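PDB 3E6E: alanine racemase from Enterococcus faecalis, which belongs to the alanine racemase family, whose chain joins an N-terminal TIM-barrel domain to a C-terminal domain rich in beta strands. Local coordinates for residues A[150-155]-A[161-166]; A[269-274]-A[318-323]. The protein carries 1 engineered substitution. All coordinates share one frame; numbering follows the deposited sequence.

After strand 10-12, which joins the mixed sheet of the C-terminal part, the chain builds the parallel barrel, and contact 1 falls late in it: 150-155 and 161-166 are parted by five residues, so the contact closes the short turn between helix 145-158 and strand 165-167. The chain finishes the barrel before entering the C-terminal domain, where contact 2 closes a longer loop of 43 residues between 269-274 and 318-323, tying a small two-stranded sheet to strand 317-321 of the mixed sheet. The contacts follow in series, neither nested nor crossed. The centres of contact 1 and contact 2 lie about 62 Å apart, on opposite sides of the chain's centre.

Contact 1: A[150-155]-A[161-166]; sequences QAVRFV and FLWEGI
Val155 packs its CG1 methyl between the bases of two aromatic side chains, 3.4 Å from CB of Trp163 and 3.6 Å from CB of Phe161. Chi1 of 167° sets this methyl opposite the backbone N, and from there it meets both side chains nearly at right angles. Leu112 of helix 109-117 packs against both Val155 and Phe161, and this is the tight part of the contact. A turn earlier on the helix, CG1 of Val152 lies over one face of the indole, 3.6 Å from Trp163 CH2. This is a CH-pi contact to the six-membered ring, with Val152 CG1 3.9 Å from the Trp163 ring centroid and displaced toward the rim. Branched valines suit these sites because their short methyls present compact apolar surface to broad rings while the helix stays close. The two segments belong to the beta-alpha-beta unit of strand 129-132, helix 145-158 and strand 165-167 in the TIM barrel, in which the loop after the helix leads into the last strand. Leu131 of strand 129-132 touches both Val152 and Trp163, so these two pack against the barrel strand as well as each other. On the Phe154 side the packing is thinner. Phe154, partly exposed, brings only CE1 at its ring edge to Phe161 CE2, at 3.8 Å. The CB of Leu162 points away from the helix, and the residue is exposed.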
loop_
_atom_site.group_PDB
_atom_site.type_symbol
_atom_site.label_atom_id
_atom_site.label_comp_id
_atom_site.label_asym_id
_atom_site.label_seq_id
_atom_site.Cartn_x
_atom_site.Cartn_y
_atom_site.Cartn_z
ATOM N N GLN A 150 27.842 -27.934 11.266
ATOM C CA GLN A 150 28.970 -27.023 11.421
ATOM C C GLN A 150 28.508 -25.743 12.117
ATOM O O GLN A 150 29.176 -25.235 13.021
ATOM C CB GLN A 150 29.581 -26.701 10.040
ATOM C CG GLN A 150 30.344 -25.384 9.974
ATOM C CD GLN A 150 30.962 -25.103 8.608
ATOM O OE1 GLN A 150 30.270 -25.093 7.581
ATOM N NE2 GLN A 150 32.274 -24.862 8.593
ATOM N N ALA A 151 27.359 -25.232 11.695
ATOM C CA ALA A 151 26.808 -24.015 12.269
ATOM C C ALA A 151 26.477 -24.250 13.737
ATOM O O ALA A 151 26.829 -23.459 14.614
ATOM C CB ALA A 151 25.556 -23.612 11.510
ATOM N N VAL A 152 25.793 -25.353 13.996
ATOM C CA VAL A 152 25.413 -25.697 15.347
ATOM C C VAL A 152 26.624 -25.858 16.280
ATOM O O VAL A 152 26.753 -25.145 17.280
ATOM C CB VAL A 152 24.571 -26.987 15.343
ATOM C CG1 VAL A 152 24.261 -27.415 16.769
ATOM C CG2 VAL A 152 23.281 -26.754 14.575
ATOM N N ARG A 153 27.518 -26.782 15.943
ATOM C CA ARG A 153 28.694 -27.041 16.768
ATOM C C ARG A 153 29.468 -25.760 17.031
ATOM O O ARG A 153 30.163 -25.631 18.038
ATOM C CB ARG A 153 29.602 -28.068 16.088
ATOM C CG ARG A 153 30.489 -28.840 17.050
ATOM C CD ARG A 153 31.119 -30.034 16.353
ATOM N NE ARG A 153 32.045 -29.617 15.307
ATOM C CZ ARG A 153 33.171 -28.941 15.526
ATOM N NH1 ARG A 153 33.523 -28.596 16.761
ATOM N NH2 ARG A 153 33.955 -28.615 14.506
ATOM N N PHE A 154 29.334 -24.802 16.127
ATOM C CA PHE A 154 30.033 -23.544 16.285
ATOM C C PHE A 154 29.318 -22.703 17.320
ATOM O O PHE A 154 29.923 -22.224 18.267
ATOM C CB PHE A 154 30.095 -22.809 14.945
ATOM C CG PHE A 154 30.858 -21.522 14.999
ATOM C CD1 PHE A 154 30.269 -20.369 15.502
ATOM C CD2 PHE A 154 32.174 -21.462 14.556
ATOM C CE1 PHE A 154 30.984 -19.167 15.560
ATOM C CE2 PHE A 154 32.902 -20.269 14.611
ATOM C CZ PHE A 154 32.309 -19.121 15.112
ATOM N N VAL A 155 28.017 -22.533 17.138
ATOM C CA VAL A 155 27.223 -21.738 18.054
ATOM C C VAL A 155 27.279 -22.251 19.483
ATOM O O VAL A 155 27.430 -21.467 20.418
ATOM C CB VAL A 155 25.772 -21.684 17.583
ATOM C CG1 VAL A 155 24.886 -21.125 18.678
ATOM C CG2 VAL A 155 25.686 -20.825 16.337
ATOM N N PHE A 161 26.827 -16.795 22.112
ATOM C CA PHE A 161 25.582 -17.154 21.453
ATOM C C PHE A 161 24.757 -17.971 22.445
ATOM O O PHE A 161 25.162 -18.170 23.588
ATOM C CB PHE A 161 25.864 -18.023 20.220
ATOM C CG PHE A 161 26.720 -17.356 19.178
ATOM C CD1 PHE A 161 26.234 -16.282 18.437
ATOM C CD2 PHE A 161 28.005 -17.812 18.923
ATOM C CE1 PHE A 161 27.014 -15.677 17.462
ATOM C CE2 PHE A 161 28.794 -17.210 17.948
ATOM C CZ PHE A 161 28.298 -16.140 17.216
ATOM N N LEU A 162 23.597 -18.441 21.997
ATOM C CA LEU A 162 22.747 -19.295 22.816
ATOM C C LEU A 162 22.127 -20.416 21.988
ATOM O O LEU A 162 22.032 -21.556 22.442
ATOM C CB LEU A 162 21.649 -18.471 23.490
ATOM C CG LEU A 162 20.531 -19.259 24.176
ATOM C CD1 LEU A 162 21.110 -20.287 25.136
ATOM C CD2 LEU A 162 19.577 -18.322 24.899
ATOM N N TRP A 163 21.709 -20.083 20.771
ATOM C CA TRP A 163 20.988 -21.026 19.925
ATOM C C TRP A 163 19.623 -21.512 20.401
ATOM O O TRP A 163 19.484 -22.643 20.868
ATOM C CB TRP A 163 21.841 -22.268 19.657
ATOM C CG TRP A 163 21.218 -23.226 18.690
ATOM C CD1 TRP A 163 20.503 -22.913 17.569
ATOM C CD2 TRP A 163 21.253 -24.656 18.753
ATOM N NE1 TRP A 163 20.092 -24.060 16.934
ATOM C CE2 TRP A 163 20.540 -25.145 17.641
ATOM C CE3 TRP A 163 21.818 -25.579 19.641
ATOM C CZ2 TRP A 163 20.377 -26.508 17.394
ATOM C CZ3 TRP A 163 21.655 -26.930 19.394
ATOM C CH2 TRP A 163 20.941 -27.380 18.281
ATOM N N GLU A 164 18.618 -20.651 20.279
ATOM C CA GLU A 164 17.315 -20.908 20.831
ATOM C C GLU A 164 16.593 -21.961 20.028
ATOM O O GLU A 164 15.699 -22.627 20.549
ATOM C CB GLU A 164 16.505 -19.624 20.842
ATOM C CG GLU A 164 15.958 -19.270 22.189
ATOM C CD GLU A 164 15.390 -17.885 22.198
ATOM O OE1 GLU A 164 14.400 -17.647 21.470
ATOM O OE2 GLU A 164 15.949 -17.035 22.927
ATOM N N GLY A 165 16.959 -22.119 18.758
ATOM C CA GLY A 165 16.283 -23.133 17.968
ATOM C C GLY A 165 16.664 -23.298 16.515
ATOM O O GLY A 165 17.515 -22.587 15.992
ATOM N N ILE A 166 16.044 -24.284 15.881
ATOM C CA ILE A 166 16.240 -24.557 14.465
ATOM C C ILE A 166 14.838 -24.585 13.884
ATOM O O ILE A 166 13.860 -24.868 14.578
ATOM C CB ILE A 166 16.881 -25.949 14.160
ATOM C CG1 ILE A 166 17.165 -26.701 15.450
ATOM C CG2 ILE A 166 18.125 -25.792 13.315
ATOM C CD1 ILE A 166 15.993 -27.521 15.907
#

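Contact 2: A[269-274]-A[318-323]; sequences ETYVTE and MIRLAE
The short, weakly bonded strand at about 271-272, paired with 264-265 in a two-stranded antiparallel sheet of the C-terminal domain, sends Tyr271 across to Arg320 on strand 317-321. The backbones stay far apart, with even the nearest pair, CA of Tyr271 and CA of Met318, separated by 10.7 Å, so two long side chains span the distance. Tyr271 extends its ring with CG opposite the backbone N (chi1 177°), which carries the phenol toward the other strand. Arg320 arrives by a chain bent at both chi2 and chi3, and its guanidinium edge meets the hydroxyl. NH1 of Arg320 donates a nearly straight hydrogen bond to Tyr271 OH, 2.7 Å long with an N-H...O angle of 169°, and the oxygen lies close to the guanidinium plane. A second, weak bond runs from Arg320 NH2 to the same Tyr271 OH at 3.4 Å. Ring and guanidinium planes are 67° apart, so the pair meets through the hydroxyl and does not stack. Strand 317-321 lies between strands 277-282 and 304-309 in the mixed sheet of the domain, and the phenol thereby links the small sheet to the larger one. Glu277, at the start of strand 277-282, completes the polar cluster: its OE1 hydrogen-bonds Tyr271 OH and forms a long, weak ion pair with Arg320 NH1, while both side chains of the contact also touch Val309. A tyrosine suits this place because its hydroxyl can serve both the arginine and the carboxylate, while the arginine's charge probably favours the ionised glutamate. At the start of the two segments, Glu269 packs on Tyr180 of the second subunit and Met318 on Arg139 of the second subunit.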
loop_
_atom_site.group_PDB
_atom_site.type_symbol
_atom_site.label_atom_id
_atom_site.label_comp_id
_atom_site.label_asym_id
_atom_site.label_seq_id
_atom_site.Cartn_x
_atom_site.Cartn_y
_atom_site.Cartn_z
ATOM N N GLU A 269 -13.418 7.112 -19.928
ATOM C CA GLU A 269 -14.790 6.975 -20.394
ATOM C C GLU A 269 -15.063 5.503 -20.655
ATOM O O GLU A 269 -15.757 5.154 -21.614
ATOM C CB GLU A 269 -15.038 7.767 -21.685
ATOM C CG GLU A 269 -16.517 7.888 -22.039
ATOM C CD GLU A 269 -16.770 8.314 -23.477
ATOM O OE1 GLU A 269 -17.935 8.622 -23.797
ATOM O OE2 GLU A 269 -15.817 8.334 -24.289
ATOM N N THR A 270 -14.524 4.647 -19.788
ATOM C CA THR A 270 -14.693 3.202 -19.920
ATOM C C THR A 270 -16.090 2.729 -19.515
ATOM O O THR A 270 -16.387 1.536 -19.550
ATOM C CB THR A 270 -13.668 2.439 -19.064
ATOM O OG1 THR A 270 -14.120 2.403 -17.706
ATOM C CG2 THR A 270 -12.304 3.123 -19.129
ATOM N N TYR A 271 -16.947 3.650 -19.103
ATOM C CA TYR A 271 -18.303 3.265 -18.754
ATOM C C TYR A 271 -19.312 4.349 -19.142
ATOM O O TYR A 271 -19.047 5.546 -18.992
ATOM C CB TYR A 271 -18.414 2.981 -17.265
ATOM C CG TYR A 271 -19.828 2.647 -16.842
ATOM C CD1 TYR A 271 -20.312 1.347 -16.936
ATOM C CD2 TYR A 271 -20.691 3.641 -16.367
ATOM C CE1 TYR A 271 -21.620 1.035 -16.562
ATOM C CE2 TYR A 271 -22.009 3.336 -15.994
ATOM C CZ TYR A 271 -22.461 2.030 -16.093
ATOM O OH TYR A 271 -23.747 1.711 -15.729
ATOM N N VAL A 272 -20.462 3.924 -19.656
ATOM C CA VAL A 272 -21.518 4.862 -20.021
ATOM C C VAL A 272 -22.852 4.265 -19.610
ATOM O O VAL A 272 -23.110 3.077 -19.811
ATOM C CB VAL A 272 -21.559 5.168 -21.543
ATOM C CG1 VAL A 272 -20.174 5.497 -22.043
ATOM C CG2 VAL A 272 -22.135 3.991 -22.305
ATOM N N THR A 273 -23.686 5.098 -19.006
ATOM C CA THR A 273 -25.003 4.686 -18.569
ATOM C C THR A 273 -25.734 4.102 -19.763
ATOM O O THR A 273 -25.841 4.744 -20.807
ATOM C CB THR A 273 -25.785 5.879 -18.077
ATOM O OG1 THR A 273 -25.875 6.832 -19.136
ATOM C CG2 THR A 273 -25.080 6.526 -16.905
ATOM N N GLU A 274 -26.211 2.876 -19.604
ATOM C CA GLU A 274 -26.947 2.176 -20.646
ATOM C C GLU A 274 -28.347 2.794 -20.684
ATOM O O GLU A 274 -29.081 2.670 -21.669
ATOM C CB GLU A 274 -27.022 0.682 -20.295
ATOM C CG GLU A 274 -27.804 -0.191 -21.267
ATOM C CD GLU A 274 -27.155 -0.278 -22.637
ATOM O OE1 GLU A 274 -27.763 -0.905 -23.542
ATOM O OE2 GLU A 274 -26.041 0.281 -22.798
ATOM N N MET A 318 -16.852 5.424 -8.223
ATOM C CA MET A 318 -18.299 5.517 -8.328
ATOM C C MET A 318 -18.961 4.167 -8.555
ATOM O O MET A 318 -18.464 3.325 -9.313
ATOM C CB MET A 318 -18.710 6.486 -9.436
ATOM C CG MET A 318 -17.588 6.974 -10.314
ATOM S SD MET A 318 -16.485 8.124 -9.489
ATOM C CE MET A 318 -14.950 7.268 -9.675
ATOM N N ILE A 319 -20.095 3.988 -7.888
ATOM C CA ILE A 319 -20.865 2.759 -7.953
ATOM C C ILE A 319 -22.291 2.996 -8.433
ATOM O O ILE A 319 -22.835 4.096 -8.318
ATOM C CB ILE A 319 -20.931 2.080 -6.564
ATOM C CG1 ILE A 319 -21.707 2.969 -5.587
ATOM C CG2 ILE A 319 -19.517 1.825 -6.040
ATOM C CD1 ILE A 319 -21.694 2.467 -4.167
ATOM N N ARG A 320 -22.892 1.934 -8.958
ATOM C CA ARG A 320 -24.251 1.967 -9.478
ATOM C C ARG A 320 -25.236 1.538 -8.409
ATOM O O ARG A 320 -25.333 0.359 -8.070
ATOM C CB ARG A 320 -24.348 1.051 -10.700
ATOM C CG ARG A 320 -25.723 0.488 -11.000
ATOM C CD ARG A 320 -25.581 -1.003 -11.286
ATOM N NE ARG A 320 -25.765 -1.358 -12.689
ATOM C CZ ARG A 320 -25.243 -0.701 -13.718
ATOM N NH1 ARG A 320 -24.491 0.369 -13.518
ATOM N NH2 ARG A 320 -25.476 -1.120 -14.957
ATOM N N LEU A 321 -25.958 2.516 -7.877
ATOM C CA LEU A 321 -26.950 2.278 -6.841
ATOM C C LEU A 321 -28.264 1.864 -7.482
ATOM O O LEU A 321 -28.766 2.534 -8.376
ATOM C CB LEU A 321 -27.154 3.556 -6.025
ATOM C CG LEU A 321 -25.923 4.004 -5.237
ATOM C CD1 LEU A 321 -26.136 5.391 -4.631
ATOM C CD2 LEU A 321 -25.651 2.962 -4.164
ATOM N N ALA A 322 -28.817 0.749 -7.015
ATOM C CA ALA A 322 -30.073 0.236 -7.550
ATOM C C ALA A 322 -31.258 0.683 -6.699
ATOM O O ALA A 322 -31.967 -0.142 -6.122
ATOM C CB ALA A 322 -30.029 -1.280 -7.645
ATOM N N GLU A 323 -31.468 1.994 -6.626
ATOM C CA GLU A 323 -32.466 2.561 -5.728
ATOM C C GLU A 323 -32.589 4.076 -5.851
ATOM O O GLU A 323 -32.345 4.644 -6.915
ATOM C CB GLU A 323 -32.205 2.117 -4.287
ATOM C CG GLU A 323 -33.465 1.823 -3.491
ATOM C CD GLU A 323 -33.167 1.344 -2.084
ATOM O OE1 GLU A 323 -34.121 1.182 -1.294
ATOM O OE2 GLU A 323 -31.979 1.127 -1.768
#